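Glutathione S-transferase (Sulfitobacter, PDB 4GF0) binds glutathione and probably catalyses its conjugation to electrophilic substrates, as glutathione S-transferases do. Local coordinates at residues D142-S146 / D147-G151; W172-D176 / G177-A181. All blocks are in the same frame, centred on the assembly; numbering follows the deposited sequence.

Interaction 1 (D142-S146 / D147-G151)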
ATOM      1  N   ASP A 142       1.474  -0.332  18.977  1.00 19.48           N
ATOM      2  CA  ASP A 142       2.288  -1.336  19.668  1.00 22.57           C
ATOM      3  C   ASP A 142       3.302  -1.964  18.717  1.00 20.35           C
ATOM      4  O   ASP A 142       4.489  -2.095  19.036  1.00 19.96           O
ATOM      5  CB  ASP A 142       1.407  -2.451  20.239  1.00 24.69           C
ATOM      6  CG  ASP A 142       0.653  -2.038  21.479  1.00 31.27           C
ATOM      7  OD1 ASP A 142       0.921  -0.948  22.022  1.00 29.28           O
ATOM      8  OD2 ASP A 142      -0.206  -2.833  21.923  1.00 31.07           O
ATOM      9  N   PHE A 143       2.818  -2.363  17.548  1.00 19.58           N
ATOM     10  CA  PHE A 143       3.675  -2.947  16.523  1.00 19.31           C
ATOM     11  C   PHE A 143       4.694  -1.968  15.953  1.00 20.21           C
ATOM     12  O   PHE A 143       5.842  -2.342  15.690  1.00 20.72           O
ATOM     13  CB  PHE A 143       2.833  -3.526  15.390  1.00 17.99           C
ATOM     14  CG  PHE A 143       3.642  -4.260  14.364  1.00 21.21           C
ATOM     15  CD1 PHE A 143       4.040  -5.566  14.593  1.00 31.92           C
ATOM     16  CD2 PHE A 143       4.009  -3.648  13.184  1.00 26.09           C
ATOM     17  CE1 PHE A 143       4.790  -6.255  13.654  1.00 32.56           C
ATOM     18  CE2 PHE A 143       4.766  -4.326  12.243  1.00 30.71           C
ATOM     19  CZ  PHE A 143       5.151  -5.634  12.478  1.00 30.69           C
ATOM     20  N   VAL A 144       4.279  -0.725  15.723  1.00 16.45           N
ATOM     21  CA  VAL A 144       5.209   0.301  15.282  1.00 17.77           C
ATOM     22  C   VAL A 144       6.352   0.424  16.283  1.00 20.19           C
ATOM     23  O   VAL A 144       7.525   0.421  15.903  1.00 21.39           O
ATOM     24  CB  VAL A 144       4.513   1.673  15.138  1.00 18.78           C
ATOM     25  CG1 VAL A 144       5.548   2.793  15.021  1.00 18.78           C
ATOM     26  CG2 VAL A 144       3.598   1.671  13.924  1.00 16.58           C
ATOM     27  N   GLU A 145       5.992   0.521  17.558  1.00 19.20           N
ATOM     28  CA  GLU A 145       6.953   0.735  18.632  1.00 22.39           C
ATOM     29  C   GLU A 145       7.924  -0.441  18.758  1.00 24.30           C
ATOM     30  O   GLU A 145       9.113  -0.251  18.982  1.00 29.94           O
ATOM     31  CB  GLU A 145       6.207   0.984  19.954  1.00 22.09           C
ATOM     32  CG  GLU A 145       7.087   1.215  21.175  1.00 23.28           C
ATOM     33  CD  GLU A 145       7.688   2.610  21.215  1.00 25.55           C
ATOM     34  OE1 GLU A 145       7.289   3.473  20.397  1.00 24.10           O
ATOM     35  OE2 GLU A 145       8.559   2.851  22.076  1.00 23.41           O
ATOM     36  N   SER A 146       7.425  -1.655  18.576  1.00 21.39           N
ATOM     37  CA  SER A 146       8.233  -2.842  18.832  1.00 27.62           C
ATOM     38  C   SER A 146       8.945  -3.370  17.589  1.00 30.21           C
ATOM     39  O   SER A 146       9.991  -4.008  17.696  1.00 33.12           O
ATOM     40  CB  SER A 146       7.362  -3.949  19.418  1.00 29.43           C
ATOM     41  OG  SER A 146       6.472  -4.432  18.430  1.00 30.13           O
ATOM     42  N   ASP A 147       8.386  -3.113  16.410  1.00 26.17           N
ATOM     43  CA  ASP A 147       8.833  -3.828  15.211  1.00 22.16           C
ATOM     44  C   ASP A 147       9.096  -2.988  13.969  1.00 26.40           C
ATOM     45  O   ASP A 147       9.571  -3.506  12.960  1.00 31.59           O
ATOM     46  CB  ASP A 147       7.838  -4.935  14.871  1.00 26.03           C
ATOM     47  CG  ASP A 147       7.999  -6.148  15.759  1.00 36.58           C
ATOM     48  OD1 ASP A 147       8.506  -7.177  15.273  1.00 44.17           O
ATOM     49  OD2 ASP A 147       7.621  -6.067  16.942  1.00 36.35           O
ATOM     50  N   ILE A 148       8.795  -1.699  14.027  1.00 24.76           N
ATOM     51  CA  ILE A 148       9.041  -0.845  12.869  1.00 19.71           C
ATOM     52  C   ILE A 148      10.059   0.240  13.168  1.00 24.74           C
ATOM     53  O   ILE A 148      11.027   0.411  12.426  1.00 22.82           O
ATOM     54  CB  ILE A 148       7.744  -0.198  12.353  1.00 22.47           C
ATOM     55  CG1 ILE A 148       6.837  -1.269  11.748  1.00 29.36           C
ATOM     56  CG2 ILE A 148       8.057   0.903  11.331  1.00 24.71           C
ATOM     57  CD1 ILE A 148       5.574  -0.715  11.123  1.00 27.47           C
ATOM     58  N   LEU A 149       9.845   0.967  14.260  1.00 19.14           N
ATOM     59  CA  LEU A 149      10.675   2.122  14.574  1.00 17.69           C
ATOM     60  C   LEU A 149      11.977   1.713  15.254  1.00 23.33           C
ATOM     61  O   LEU A 149      11.988   1.375  16.442  1.00 26.03           O
ATOM     62  CB  LEU A 149       9.924   3.076  15.501  1.00 25.81           C
ATOM     63  CG  LEU A 149       9.377   4.396  14.985  1.00 31.68           C
ATOM     64  CD1 LEU A 149       8.817   5.175  16.167  1.00 21.11           C
ATOM     65  CD2 LEU A 149      10.451   5.207  14.252  1.00 23.98           C
ATOM     66  N   ARG A 150      13.078   1.743  14.513  1.00 23.40           N
ATOM     67  CA  ARG A 150      14.376   1.462  15.114  1.00 25.35           C
ATOM     68  C   ARG A 150      14.814   2.613  16.026  1.00 25.54           C
ATOM     69  O   ARG A 150      15.339   2.384  17.116  1.00 22.92           O
ATOM     70  CB  ARG A 150      15.429   1.175  14.043  1.00 26.95           C
ATOM     71  CG  ARG A 150      16.759   0.726  14.618  1.00 38.13           C
ATOM     72  CD  ARG A 150      17.675   0.122  13.557  1.00 45.50           C
ATOM     73  NE  ARG A 150      19.081   0.307  13.917  1.00 57.02           N
ATOM     74  CZ  ARG A 150      19.719  -0.402  14.844  1.00 62.28           C
ATOM     75  NH1 ARG A 150      19.083  -1.357  15.512  1.00 64.06           N
ATOM     76  NH2 ARG A 150      20.996  -0.152  15.106  1.00 63.83           N
ATOM     77  N   GLY A 151      14.576   3.847  15.586  1.00 25.18           N
ATOM     78  CA  GLY A 151      14.845   5.016  16.409  1.00 20.74           C
ATOM     79  C   GLY A 151      16.164   5.682  16.067  1.00 22.95           C
ATOM     80  O   GLY A 151      17.182   5.003  15.955  1.00 25.81           O
TER
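Asp147 packs its CB over one face of the Phe143 ring, one helical turn back, in the last turns of helix 123-148 of the C-terminal, all-helical glutathione S-transferase domain, where a wider, pi-type turn occurs. Asp147 CB lies 3.7 Å from the centroid of the Phe143 ring in a CH-pi contact, only 19° off the ring normal, and the carboxylate plane runs almost parallel to the ring. With CG anti to the backbone N (chi1 -174°), Phe143 extends its ring toward the following turn, where it also meets Ile148: Phe143 CE2 is 3.7 Å from Ile148 CG1, approached obliquely. Tyr101 of helix 89-111 meets the same ring and also touches Ile148. A serine in place of this phenylalanine would probably leave Asp147 CB and Ile148 CG1 without the surface they rest on, and Tyr101 without its ring partner. Deeper in, Val144 sends its two branches to different neighbours, CG2 lying 4.2 Å from Ile148 CD1 and CG1 4.2 Å from Leu149 CG; Leu149 also packs on Ile186 and Phe189 of helix 184-194. The backbone bonds tie the same residues together: Asp147 N donates to Phe143 O at 2.8 Å, while Val144 O accepts two bonds, from Ile148 N at 3.1 Å and, nearly straight at 171°, from Leu149 N at 2.9 Å.

Interaction 2 (W172-D176 / G177-A181); sequences WLDGD and GVDTA
The carbonyl oxygen of Leu173 takes the amide of Val178 at 2.8 Å (N to O) and a weak second bond from Asp176 N. Together with the 3.0 Å bond from Gly177 N to Asp174 O, which closes a type I turn, this is a Schellman motif: a 6-to-1 bond enclosing a 5-to-2 bond. Gly177 takes the C' position with a positive phi of 91°, where a CB would collide with Asp176 O. The apolar contact that often accompanies the motif is present too, the two side chains crossing obliquely with Leu173 CD2 4.0 Å from Val178 CB. Farther along, Thr180 brings its methyl to Leu173, CG2 resting 3.6 Å from Leu173 CB; its first torsion of 64° sets that methyl anti to the carbonyl carbon. Asp174 folds back toward the chain after the turn, where OD1 accepts a weak but straight bond from Thr180 N at 3.4 Å. Asp174 OD1 also comes within 3.0 Å of Val178 O and 4.5 Å of Asp179 OD1; these two oxygens would probably raise the cost of its charge, which the Thr180 N-H offsets in part. The carboxylate of Asp176 points elsewhere, to a salt bridge with Lys113 and a hydrogen bond with His110. The turn lies in the loop between helices 162-170 and 184-194, with Leu173, Asp176 and Val178 all packed on Met137 of helix 123-148.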
ATOM      1  N   TRP A 172      -2.527  10.847  13.673  1.00 19.36           N
ATOM      2  CA  TRP A 172      -3.935  10.501  13.878  1.00 20.10           C
ATOM      3  C   TRP A 172      -4.192   9.871  15.245  1.00 20.36           C
ATOM      4  O   TRP A 172      -5.344   9.762  15.668  1.00 24.71           O
ATOM      5  CB  TRP A 172      -4.408   9.497  12.820  1.00 16.82           C
ATOM      6  CG  TRP A 172      -4.505  10.024  11.433  1.00 20.01           C
ATOM      7  CD1 TRP A 172      -4.771  11.303  11.056  1.00 26.16           C
ATOM      8  CD2 TRP A 172      -4.338   9.269  10.229  1.00 20.99           C
ATOM      9  NE1 TRP A 172      -4.779  11.394   9.679  1.00 28.82           N
ATOM     10  CE2 TRP A 172      -4.519  10.159   9.151  1.00 23.92           C
ATOM     11  CE3 TRP A 172      -4.058   7.928   9.960  1.00 17.52           C
ATOM     12  CZ2 TRP A 172      -4.419   9.744   7.815  1.00 23.31           C
ATOM     13  CZ3 TRP A 172      -3.964   7.515   8.638  1.00 19.18           C
ATOM     14  CH2 TRP A 172      -4.143   8.421   7.581  1.00 25.26           C
ATOM     15  N   LEU A 173      -3.138   9.427  15.926  1.00 18.56           N
ATOM     16  CA  LEU A 173      -3.323   8.580  17.120  1.00 19.29           C
ATOM     17  C   LEU A 173      -4.097   9.248  18.253  1.00 23.14           C
ATOM     18  O   LEU A 173      -5.037   8.650  18.795  1.00 23.51           O
ATOM     19  CB  LEU A 173      -1.985   8.036  17.628  1.00 19.69           C
ATOM     20  CG  LEU A 173      -1.338   6.941  16.775  1.00 22.07           C
ATOM     21  CD1 LEU A 173       0.104   6.707  17.207  1.00 24.63           C
ATOM     22  CD2 LEU A 173      -2.135   5.638  16.873  1.00 22.02           C
ATOM     23  N   ASP A 174      -3.714  10.468  18.622  1.00 24.12           N
ATOM     24  CA  ASP A 174      -4.398  11.175  19.708  1.00 30.28           C
ATOM     25  C   ASP A 174      -5.884  11.326  19.389  1.00 27.77           C
ATOM     26  O   ASP A 174      -6.743  11.038  20.231  1.00 30.62           O
ATOM     27  CB  ASP A 174      -3.770  12.550  19.951  1.00 42.39           C
ATOM     28  CG  ASP A 174      -2.501  12.480  20.787  1.00 55.88           C
ATOM     29  OD1 ASP A 174      -2.210  11.407  21.354  1.00 51.50           O
ATOM     30  OD2 ASP A 174      -1.807  13.513  20.894  1.00 65.95           O
ATOM     31  N   GLY A 175      -6.168  11.746  18.157  1.00 28.46           N
ATOM     32  CA  GLY A 175      -7.529  11.919  17.682  1.00 26.62           C
ATOM     33  C   GLY A 175      -8.309  10.619  17.626  1.00 30.53           C
ATOM     34  O   GLY A 175      -9.543  10.623  17.704  1.00 33.37           O
ATOM     35  N   ASP A 176      -7.598   9.502  17.487  1.00 24.20           N
ATOM     36  CA  ASP A 176      -8.246   8.198  17.448  1.00 26.51           C
ATOM     37  C   ASP A 176      -8.365   7.573  18.835  1.00 27.50           C
ATOM     38  O   ASP A 176      -8.836   6.447  18.968  1.00 26.42           O
ATOM     39  CB  ASP A 176      -7.515   7.235  16.489  1.00 21.90           C
ATOM     40  CG  ASP A 176      -7.756   7.566  15.022  1.00 29.70           C
ATOM     41  OD1 ASP A 176      -8.591   8.450  14.734  1.00 29.99           O
ATOM     42  OD2 ASP A 176      -7.115   6.937  14.149  1.00 27.45           O
ATOM     43  N   GLY A 177      -7.933   8.298  19.863  1.00 25.05           N
ATOM     44  CA  GLY A 177      -8.058   7.823  21.230  1.00 27.78           C
ATOM     45  C   GLY A 177      -6.870   7.034  21.761  1.00 33.47           C
ATOM     46  O   GLY A 177      -7.018   6.257  22.712  1.00 28.29           O
ATOM     47  N   VAL A 178      -5.697   7.236  21.159  1.00 26.87           N
ATOM     48  CA  VAL A 178      -4.460   6.581  21.591  1.00 26.06           C
ATOM     49  C   VAL A 178      -3.440   7.632  22.036  1.00 28.52           C
ATOM     50  O   VAL A 178      -3.173   8.584  21.302  1.00 33.65           O
ATOM     51  CB  VAL A 178      -3.836   5.754  20.445  1.00 22.57           C
ATOM     52  CG1 VAL A 178      -2.569   5.037  20.924  1.00 28.44           C
ATOM     53  CG2 VAL A 178      -4.838   4.743  19.895  1.00 25.26           C
ATOM     54  N   ASP A 179      -2.878   7.470  23.233  1.00 25.58           N
ATOM     55  CA  ASP A 179      -1.865   8.410  23.720  1.00 29.78           C
ATOM     56  C   ASP A 179      -0.520   8.097  23.075  1.00 25.38           C
ATOM     57  O   ASP A 179       0.068   7.060  23.368  1.00 29.78           O
ATOM     58  CB  ASP A 179      -1.713   8.305  25.243  1.00 36.04           C
ATOM     59  CG  ASP A 179      -2.790   9.054  26.002  1.00 37.89           C
ATOM     60  OD1 ASP A 179      -3.151  10.170  25.576  1.00 34.38           O
ATOM     61  OD2 ASP A 179      -3.267   8.528  27.036  1.00 38.85           O
ATOM     62  N   THR A 180      -0.028   8.975  22.204  1.00 28.44           N
ATOM     63  CA  THR A 180       1.290   8.757  21.609  1.00 24.85           C
ATOM     64  C   THR A 180       2.369   8.728  22.689  1.00 22.26           C
ATOM     65  O   THR A 180       3.369   8.019  22.574  1.00 26.56           O
ATOM     66  CB  THR A 180       1.628   9.799  20.522  1.00 27.44           C
ATOM     67  OG1 THR A 180       1.718  11.103  21.107  1.00 31.23           O
ATOM     68  CG2 THR A 180       0.544   9.802  19.465  1.00 30.75           C
ATOM     69  N   ALA A 181       2.135   9.497  23.745  1.00 23.88           N
ATOM     70  CA  ALA A 181       3.039   9.575  24.888  1.00 27.36           C
ATOM     71  C   ALA A 181       3.304   8.219  25.547  1.00 26.69           C
ATOM     72  O   ALA A 181       4.312   8.039  26.233  1.00 24.93           O
ATOM     73  CB  ALA A 181       2.482  10.537  25.903  1.00 26.82           C
TER

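Overall arrangement
Interactions 1 and 2 follow each other along the chain within the C-terminal domain; their centres are 16 Å apart and their nearest atoms about 6 Å, without touching. Helix 123-148 relates them: interaction 1 lies in its last turns, and interaction 2 packs farther back, on Val133 and Met137. Tyr183 is a second link, bonded to Asp142 and touching Val178. The side chains of Phe143 and Asp176 each lie about 10 Å from a bound glutathione, not necessarily the same one. In segment 172-176, Trp172, which itself stands apart from the turn contact, touches glutathione, bonds Gly11 O and meets the pocket residue His107. Interaction 1 packs against helices 89-111, 162-170 and 184-194.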